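Local coordinates for putative ubiquinone biosynthesis protein (Nostoc punctiforme, PDB 3MSQ) that probably takes part in ubiquinone or related quinone biosynthesis, as a cyanobacterial member of the Coq4 family whose exact role is not established, at residues A[68-73]-A[119-124]. Sequence-based numbering, arbitrary orientation.
Sequences ERWLPA and KMLWRS
Leu71, within the extended residues 70-73 that follow helix 60-68, packs its side chain against one turn of helix 114-133. Its CB makes no close approach to the helix, but chi1 of -72° sets CG beside the backbone N, chi2 of 168° turns CD1 anti to CA, and CD2 is the branch that reaches the helix. Leu71 CD2 lies against the helix backbone, 3.6 Å from Leu121 N, and also meets the CB of selenomethionine Met120 at 4.0 Å. On the next turn Leu71 CD2 comes within 3.5 Å of Ser124 OG. That hydroxyl is turned back along its own helix to Met120 O, which also accepts the backbone N-H of Ser124, so the hydrophobic methyl packs beside a polar group already paired within the helix. In this all-helical Coq4-family chain the contact runs the connection between helices 60-68 and 77-81 alongside helix 114-133 by apolar packing, with no hydrogen bond between the two segments. Leu121, with CG anti to its backbone N (chi1 178°), extends CD1 in the plane of the Trp70 indole to the ring edge, 3.6 Å from CE3. Pro72 N sits above one face, toward the rim of the indole, while the proline ring sets CD 3.6 Å from Ser124 CB. Nearby, Tyr117 OH, one helical turn before Leu121, is hydrogen-bonded to Trp70 O, and Thr125 touches both Trp70 and Pro72.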
loop_
_atom_site.group_PDB
_atom_site.type_symbol
_atom_site.label_atom_id
_atom_site.label_comp_id
_atom_site.label_asym_id
_atom_site.label_seq_id
_atom_site.Cartn_x
_atom_site.Cartn_y
_atom_site.Cartn_z
ATOM N N GLU A 68 26.484 0.493 29.488
ATOM C CA GLU A 68 27.505 1.486 29.152
ATOM C C GLU A 68 27.054 2.460 28.044
ATOM O O GLU A 68 27.666 3.527 27.892
ATOM C CB GLU A 68 28.766 0.794 28.631
ATOM C CG GLU A 68 29.444 -0.213 29.536
ATOM C CD GLU A 68 30.634 -0.847 28.838
ATOM O OE1 GLU A 68 31.283 -0.165 28.007
ATOM O OE2 GLU A 68 30.899 -2.043 29.102
ATOM N N ARG A 69 26.041 2.062 27.230
ATOM C CA ARG A 69 25.570 2.773 26.029
ATOM C C ARG A 69 26.780 2.947 25.128
ATOM O O ARG A 69 27.075 4.039 24.637
ATOM C CB ARG A 69 24.841 4.084 26.333
ATOM C CG ARG A 69 23.563 3.898 27.136
ATOM C CD ARG A 69 22.391 3.587 26.244
ATOM N NE ARG A 69 21.093 3.637 26.922
ATOM C CZ ARG A 69 20.365 4.741 27.065
ATOM N NH1 ARG A 69 20.831 5.912 26.645
ATOM N NH2 ARG A 69 19.179 4.688 27.655
ATOM N N TRP A 70 27.528 1.835 24.996
ATOM C CA TRP A 70 28.764 1.684 24.250
ATOM C C TRP A 70 28.562 1.948 22.783
ATOM O O TRP A 70 27.660 1.368 22.164
ATOM C CB TRP A 70 29.349 0.263 24.451
ATOM C CG TRP A 70 30.657 0.056 23.739
ATOM C CD1 TRP A 70 31.901 0.306 24.233
ATOM C CD2 TRP A 70 30.842 -0.338 22.367
ATOM N NE1 TRP A 70 32.855 0.080 23.259
ATOM C CE2 TRP A 70 32.229 -0.306 22.104
ATOM C CE3 TRP A 70 29.967 -0.716 21.329
ATOM C CZ2 TRP A 70 32.759 -0.636 20.860
ATOM C CZ3 TRP A 70 30.496 -1.037 20.095
ATOM C CH2 TRP A 70 31.876 -0.997 19.869
ATOM N N LEU A 71 29.450 2.761 22.202
ATOM C CA LEU A 71 29.467 3.037 20.763
ATOM C C LEU A 71 30.929 3.047 20.339
ATOM O O LEU A 71 31.769 3.386 21.161
ATOM C CB LEU A 71 28.757 4.353 20.425
ATOM C CG LEU A 71 27.229 4.354 20.549
ATOM C CD1 LEU A 71 26.693 5.750 20.472
ATOM C CD2 LEU A 71 26.575 3.449 19.512
ATOM N N PRO A 72 31.286 2.608 19.119
ATOM C CA PRO A 72 32.706 2.527 18.756
ATOM C C PRO A 72 33.424 3.874 18.642
ATOM O O PRO A 72 32.844 4.868 18.205
ATOM C CB PRO A 72 32.689 1.752 17.439
ATOM C CG PRO A 72 31.365 2.021 16.872
ATOM C CD PRO A 72 30.429 2.128 18.018
ATOM N N ALA A 73 34.703 3.891 19.073
ATOM C CA ALA A 73 35.586 5.052 19.042
ATOM C C ALA A 73 35.829 5.489 17.595
ATOM O O ALA A 73 35.732 4.668 16.687
ATOM C CB ALA A 73 36.896 4.725 19.729
ATOM N N LYS A 119 19.573 1.378 17.805
ATOM C CA LYS A 119 19.588 1.916 16.449
ATOM C C LYS A 119 20.993 2.420 16.137
ATOM O O LYS A 119 21.546 2.059 15.100
ATOM C CB LYS A 119 18.565 3.053 16.357
ATOM C CG LYS A 119 18.118 3.402 14.952
ATOM C CD LYS A 119 16.706 3.976 14.958
ATOM C CE LYS A 119 16.708 5.425 15.216
ATOM N NZ LYS A 119 15.366 5.986 15.031
HETATM N N MSE A 120 21.586 3.207 17.069
HETATM C CA MSE A 120 22.931 3.761 16.922
HETATM C C MSE A 120 23.976 2.667 16.953
HETATM O O MSE A 120 24.796 2.630 16.041
HETATM C CB MSE A 120 23.213 4.885 17.925
HETATM C CG MSE A 120 22.387 6.154 17.640
HETATM SE SE MSE A 120 22.570 6.807 15.811
HETATM C CE MSE A 120 24.410 7.557 16.112
ATOM N N LEU A 121 23.881 1.708 17.901
ATOM C CA LEU A 121 24.826 0.588 17.945
ATOM C C LEU A 121 24.851 -0.178 16.592
ATOM O O LEU A 121 25.916 -0.465 16.039
ATOM C CB LEU A 121 24.510 -0.355 19.118
ATOM C CG LEU A 121 25.409 -1.589 19.244
ATOM C CD1 LEU A 121 26.811 -1.207 19.573
ATOM C CD2 LEU A 121 24.863 -2.585 20.244
ATOM N N TRP A 122 23.665 -0.449 16.062
ATOM C CA TRP A 122 23.424 -1.140 14.809
ATOM C C TRP A 122 24.082 -0.395 13.628
ATOM O O TRP A 122 24.867 -0.995 12.894
ATOM C CB TRP A 122 21.891 -1.281 14.626
ATOM C CG TRP A 122 21.433 -1.689 13.266
ATOM C CD1 TRP A 122 20.762 -0.920 12.350
ATOM C CD2 TRP A 122 21.598 -2.980 12.673
ATOM N NE1 TRP A 122 20.528 -1.649 11.207
ATOM C CE2 TRP A 122 21.017 -2.926 11.384
ATOM C CE3 TRP A 122 22.172 -4.187 13.115
ATOM C CZ2 TRP A 122 20.994 -4.040 10.533
ATOM C CZ3 TRP A 122 22.169 -5.281 12.263
ATOM C CH2 TRP A 122 21.580 -5.206 10.994
ATOM N N ARG A 123 23.773 0.913 13.475
ATOM C CA ARG A 123 24.288 1.753 12.403
ATOM C C ARG A 123 25.802 1.938 12.462
ATOM O O ARG A 123 26.457 1.854 11.431
ATOM C CB ARG A 123 23.554 3.088 12.372
ATOM C CG ARG A 123 22.092 2.981 11.954
ATOM C CD ARG A 123 21.389 4.336 11.917
ATOM N NE ARG A 123 19.971 4.152 11.606
ATOM C CZ ARG A 123 19.057 5.115 11.576
ATOM N NH1 ARG A 123 19.394 6.371 11.838
ATOM N NH2 ARG A 123 17.796 4.828 11.284
ATOM N N SER A 124 26.368 2.139 13.665
ATOM C CA SER A 124 27.817 2.329 13.874
ATOM C C SER A 124 28.633 1.102 13.563
ATOM O O SER A 124 29.806 1.230 13.192
ATOM C CB SER A 124 28.121 2.666 15.328
ATOM O OG SER A 124 27.020 3.235 15.998
#